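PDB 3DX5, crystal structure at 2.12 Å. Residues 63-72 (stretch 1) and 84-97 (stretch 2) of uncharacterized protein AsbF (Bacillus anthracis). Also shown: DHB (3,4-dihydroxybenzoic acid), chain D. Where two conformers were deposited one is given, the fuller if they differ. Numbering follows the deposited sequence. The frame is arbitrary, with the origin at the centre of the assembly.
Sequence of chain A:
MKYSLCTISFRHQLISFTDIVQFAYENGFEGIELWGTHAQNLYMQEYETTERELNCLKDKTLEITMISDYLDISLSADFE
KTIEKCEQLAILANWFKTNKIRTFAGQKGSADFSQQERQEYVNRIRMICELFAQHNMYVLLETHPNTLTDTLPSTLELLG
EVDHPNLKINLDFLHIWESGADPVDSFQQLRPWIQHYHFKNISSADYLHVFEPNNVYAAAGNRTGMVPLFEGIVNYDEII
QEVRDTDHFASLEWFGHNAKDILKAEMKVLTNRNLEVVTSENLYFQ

Stretch 1, residues 63-72: EITMISDYLD
Stretch 2 84-97: EKCEQLAILANWFK

A strand laid against an antiparallel helix turns some of its side chains to the helix and the rest away, and helix residues spaced three and four apart answer it. Strand 64-68 runs at 163° to helix 84-96, with the axes 9.3 Å apart at their closest, and 520 Å² is buried between the two stretches. The register falls as the strand advances, with CA of I64 6.3 Å from CA of F96, CA of I67 7.0 Å from CA of A93, and CA of L71 7.8 Å from CA of K85.

E63, extended at phi/psi -156/166, leads into the strand without touching the helix. I64 (-89/120; chi1 m, chi2 m) points toward it. I64 CB lies 3.6 Å from F96 O, and I64 CG1 meets F96 CD1 at 3.9 Å, the ring being held at chi1 m, chi2 -72°. A water ties the backbones here, accepting from I64 N at 2.9 Å and donating to F96 O at 2.8 Å. This carbonyl lies where the helix gives way to K97, whose phi/psi of 59/50 closes a Schellman motif; K97 N bonds weakly to N94 O at 3.3 Å.

T65 (-81/-26; chi1 p) departs from extended geometry and points away, and selenomethionine M66 (180/151; t, t, p) stays out of reach. I67 (-107/129; m, t) returns toward the helix and buries 81 Å², the largest share of any residue in this contact. I67 CG2 sits 3.9 Å from L89 CD2, while I67 CD1 reaches L92 CB at 4.1 Å, A93 CB at 4.2 Å and F96 CD2 at 4.3 Å. I67 CD1 also lies 3.7 Å from A93 N. L89 and L92 are both m, t.

S68 (-110/117; chi1 m) points away again. Beyond the strand, D69 (-139/-155; chi1 -148°, chi2 128°) turns toward the helix. K85, with chi1 to chi4 all t, extends its amine to form a salt bridge and hydrogen bond from NZ to D69 OD2 at 2.7 Å, and a second hydrogen bond from NZ to Y70 O at 2.9 Å. D69 OD2 also accepts from Y70 N at 2.7 Å.

Y70 (-151/114; chi1 m, chi2 -91°) points away, Y70 OH donating to DHB O1 at 2.5 Å. L71 (-109/124; m, t) starts sideways, but its end closes the apolar seam: L71 CD2 lies 3.8 Å from L89 CD1, and L71 CD1 3.9 Å from C86 SG. D72 (-84/105; chi1 t, chi2 9°) starts sideways and its end leads away.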

# COMPACT_ATOMS: atom_id res chain seq x y z
N GLU A 63 5.56 -11.01 21.15
CA GLU A 63 4.77 -12.06 20.58
C GLU A 63 4.02 -11.44 19.40
O GLU A 63 3.97 -10.22 19.26
CB GLU A 63 3.78 -12.62 21.62
CG GLU A 63 2.68 -11.62 22.02
CD GLU A 63 1.88 -12.11 23.24
OE1 GLU A 63 0.82 -12.78 23.05
OE2 GLU A 63 2.33 -11.83 24.40
N ILE A 64 3.45 -12.28 18.56
CA ILE A 64 2.56 -11.79 17.50
C ILE A 64 1.16 -11.76 18.11
O ILE A 64 0.66 -12.79 18.57
CB ILE A 64 2.65 -12.69 16.24
CG1 ILE A 64 4.11 -12.77 15.74
CG2 ILE A 64 1.62 -12.23 15.15
CD1 ILE A 64 4.74 -11.38 15.37
N THR A 65 0.53 -10.59 18.16
CA THR A 65 -0.74 -10.45 18.89
C THR A 65 -1.96 -10.92 18.08
O THR A 65 -3.00 -11.32 18.64
CB THR A 65 -1.01 -8.97 19.39
OG1 THR A 65 -1.36 -8.12 18.27
CG2 THR A 65 0.22 -8.37 20.04
N MSE A 66 -1.81 -10.87 16.75
CA MSE A 66 -2.94 -11.01 15.84
C MSE A 66 -2.39 -10.89 14.43
O MSE A 66 -1.40 -10.18 14.20
CB MSE A 66 -3.96 -9.89 16.10
CG MSE A 66 -5.22 -9.91 15.19
SE MSE A 66 -6.68 -8.84 16.02
CE MSE A 66 -5.89 -7.06 15.86
N ILE A 67 -3.05 -11.55 13.48
CA ILE A 67 -2.81 -11.27 12.08
C ILE A 67 -4.03 -10.51 11.56
O ILE A 67 -5.18 -10.97 11.73
CB ILE A 67 -2.61 -12.56 11.29
CG1 ILE A 67 -1.28 -13.20 11.77
CG2 ILE A 67 -2.59 -12.26 9.80
CD1 ILE A 67 -1.14 -14.66 11.40
N SER A 68 -3.79 -9.37 10.91
CA SER A 68 -4.88 -8.50 10.51
C SER A 68 -5.08 -8.49 8.99
O SER A 68 -4.19 -8.10 8.23
CB SER A 68 -4.69 -7.11 11.09
OG SER A 68 -4.48 -7.24 12.49
N ASP A 69 -6.24 -8.96 8.57
CA ASP A 69 -6.47 -9.19 7.17
C ASP A 69 -7.87 -8.74 6.78
O ASP A 69 -8.42 -7.85 7.44
CB ASP A 69 -6.19 -10.67 6.83
CG ASP A 69 -5.64 -10.84 5.40
OD1 ASP A 69 -4.58 -11.49 5.25
OD2 ASP A 69 -6.26 -10.33 4.43
N TYR A 70 -8.42 -9.32 5.72
CA TYR A 70 -9.66 -8.84 5.08
C TYR A 70 -10.27 -10.09 4.49
O TYR A 70 -9.68 -10.71 3.62
CB TYR A 70 -9.34 -7.83 3.93
CG TYR A 70 -8.33 -6.74 4.34
CD1 TYR A 70 -8.77 -5.51 4.87
CD2 TYR A 70 -6.93 -6.96 4.23
CE1 TYR A 70 -7.84 -4.52 5.28
CE2 TYR A 70 -6.02 -6.00 4.67
CZ TYR A 70 -6.48 -4.79 5.19
OH TYR A 70 -5.57 -3.82 5.60
N LEU A 71 -11.42 -10.51 4.98
CA LEU A 71 -12.06 -11.68 4.39
C LEU A 71 -13.30 -11.25 3.62
O LEU A 71 -14.17 -10.61 4.17
CB LEU A 71 -12.41 -12.72 5.45
CG LEU A 71 -11.21 -13.21 6.25
CD1 LEU A 71 -11.68 -14.01 7.48
CD2 LEU A 71 -10.28 -14.06 5.31
N ASP A 72 -13.36 -11.60 2.35
CA ASP A 72 -14.47 -11.20 1.54
C ASP A 72 -15.63 -12.17 1.72
O ASP A 72 -15.62 -13.30 1.22
CB ASP A 72 -14.05 -11.11 0.07
CG ASP A 72 -15.16 -10.54 -0.81
OD1 ASP A 72 -16.19 -10.05 -0.28
OD2 ASP A 72 -15.02 -10.59 -2.05
N GLU A 84 -10.58 -20.84 1.39
CA GLU A 84 -9.19 -21.24 1.14
C GLU A 84 -8.19 -20.27 1.80
O GLU A 84 -7.15 -20.68 2.34
CB GLU A 84 -8.91 -21.35 -0.37
CG GLU A 84 -9.56 -22.54 -1.06
CD GLU A 84 -9.23 -22.60 -2.55
OE1 GLU A 84 -10.15 -22.49 -3.39
OE2 GLU A 84 -8.04 -22.73 -2.90
N LYS A 85 -8.50 -18.97 1.75
CA LYS A 85 -7.74 -17.94 2.45
C LYS A 85 -7.78 -18.14 3.97
O LYS A 85 -6.76 -18.03 4.63
CB LYS A 85 -8.25 -16.54 2.06
CG LYS A 85 -7.50 -15.40 2.69
CD LYS A 85 -7.68 -14.07 1.94
CE LYS A 85 -6.91 -13.00 2.67
NZ LYS A 85 -7.29 -11.59 2.32
N CYS A 86 -8.94 -18.48 4.53
CA CYS A 86 -9.02 -18.79 5.95
C CYS A 86 -8.11 -19.96 6.33
O CYS A 86 -7.45 -19.92 7.36
CB CYS A 86 -10.45 -19.11 6.36
SG CYS A 86 -11.55 -17.69 6.30
N GLU A 87 -8.07 -20.99 5.49
CA GLU A 87 -7.23 -22.12 5.74
C GLU A 87 -5.75 -21.73 5.70
O GLU A 87 -4.97 -22.26 6.48
CB GLU A 87 -7.52 -23.27 4.77
CG GLU A 87 -8.95 -23.85 4.95
CD GLU A 87 -9.40 -24.74 3.78
OE1 GLU A 87 -8.62 -24.95 2.83
OE2 GLU A 87 -10.54 -25.25 3.81
N GLN A 88 -5.37 -20.82 4.81
CA GLN A 88 -3.98 -20.36 4.77
C GLN A 88 -3.64 -19.47 6.00
O GLN A 88 -2.58 -19.59 6.60
CB GLN A 88 -3.66 -19.67 3.43
CG GLN A 88 -2.23 -19.04 3.33
CD GLN A 88 -1.09 -20.05 3.53
OE1 GLN A 88 -1.30 -21.28 3.55
NE2 GLN A 88 0.13 -19.52 3.68
N LEU A 89 -4.56 -18.59 6.39
CA LEU A 89 -4.40 -17.79 7.59
C LEU A 89 -4.23 -18.63 8.86
O LEU A 89 -3.44 -18.25 9.73
CB LEU A 89 -5.55 -16.78 7.75
CG LEU A 89 -5.55 -15.56 6.82
CD1 LEU A 89 -6.91 -14.90 6.83
CD2 LEU A 89 -4.48 -14.57 7.25
N ALA A 90 -4.91 -19.77 8.95
CA ALA A 90 -4.75 -20.67 10.08
C ALA A 90 -3.35 -21.27 10.09
O ALA A 90 -2.74 -21.44 11.15
CB ALA A 90 -5.84 -21.78 10.04
N ILE A 91 -2.81 -21.58 8.91
CA ILE A 91 -1.42 -22.01 8.80
C ILE A 91 -0.43 -20.92 9.32
O ILE A 91 0.49 -21.19 10.16
CB ILE A 91 -1.08 -22.43 7.34
CG1 ILE A 91 -1.69 -23.80 7.06
CG2 ILE A 91 0.44 -22.43 7.13
CD1 ILE A 91 -1.58 -24.29 5.62
N LEU A 92 -0.62 -19.69 8.83
CA LEU A 92 0.19 -18.54 9.26
C LEU A 92 0.06 -18.30 10.77
O LEU A 92 1.06 -18.11 11.45
CB LEU A 92 -0.15 -17.27 8.45
CG LEU A 92 0.04 -17.33 6.93
CD1 LEU A 92 -0.47 -16.06 6.31
CD2 LEU A 92 1.52 -17.55 6.52
N ALA A 93 -1.16 -18.32 11.29
CA ALA A 93 -1.36 -18.09 12.74
C ALA A 93 -0.65 -19.15 13.58
O ALA A 93 -0.09 -18.86 14.62
CB ALA A 93 -2.85 -18.04 13.10
N ASN A 94 -0.69 -20.39 13.11
CA ASN A 94 0.05 -21.46 13.75
C ASN A 94 1.55 -21.16 13.76
O ASN A 94 2.20 -21.28 14.79
CB ASN A 94 -0.23 -22.80 13.06
CG ASN A 94 0.20 -23.96 13.91
OD1 ASN A 94 1.18 -24.66 13.62
ND2 ASN A 94 -0.48 -24.14 15.01
N TRP A 95 2.10 -20.74 12.61
CA TRP A 95 3.52 -20.51 12.52
C TRP A 95 3.93 -19.32 13.41
O TRP A 95 4.93 -19.38 14.15
CB TRP A 95 3.90 -20.25 11.06
CG TRP A 95 5.36 -20.04 10.82
CD1 TRP A 95 6.40 -20.76 11.36
CD2 TRP A 95 5.94 -19.09 9.92
NE1 TRP A 95 7.59 -20.31 10.84
CE2 TRP A 95 7.34 -19.29 9.95
CE3 TRP A 95 5.41 -18.11 9.07
CZ2 TRP A 95 8.24 -18.51 9.20
CZ3 TRP A 95 6.30 -17.32 8.31
CH2 TRP A 95 7.70 -17.54 8.38
N PHE A 96 3.14 -18.25 13.35
CA PHE A 96 3.42 -17.05 14.14
C PHE A 96 3.00 -17.14 15.60
O PHE A 96 3.27 -16.22 16.38
CB PHE A 96 2.80 -15.83 13.47
CG PHE A 96 3.58 -15.35 12.26
CD1 PHE A 96 4.83 -14.72 12.41
CD2 PHE A 96 3.09 -15.57 10.99
CE1 PHE A 96 5.55 -14.27 11.30
CE2 PHE A 96 3.81 -15.15 9.86
CZ PHE A 96 5.05 -14.49 10.01
N LYS A 97 2.34 -18.24 15.97
CA LYS A 97 1.82 -18.47 17.32
C LYS A 97 0.80 -17.42 17.82
O LYS A 97 0.92 -16.89 18.91
CB LYS A 97 2.95 -18.72 18.32
CG LYS A 97 3.88 -19.89 17.86
CD LYS A 97 4.83 -20.30 18.97
CE LYS A 97 5.79 -21.45 18.53
NZ LYS A 97 6.76 -21.76 19.62
C1 DHB D . -7.41 -0.18 8.23
C2 DHB D . -7.71 -0.03 9.58
C3 DHB D . -8.25 1.17 10.07
O3 DHB D . -8.58 1.38 11.38
C4 DHB D . -8.52 2.25 9.11
O4 DHB D . -9.04 3.39 9.61
C5 DHB D . -8.24 2.08 7.76
C6 DHB D . -7.68 0.86 7.33
C DHB D . -6.81 -1.48 7.75
O1 DHB D . -6.55 -1.72 6.57
O2 DHB D . -6.52 -2.43 8.64
O HOH W 1 3.66 -15.12 18.96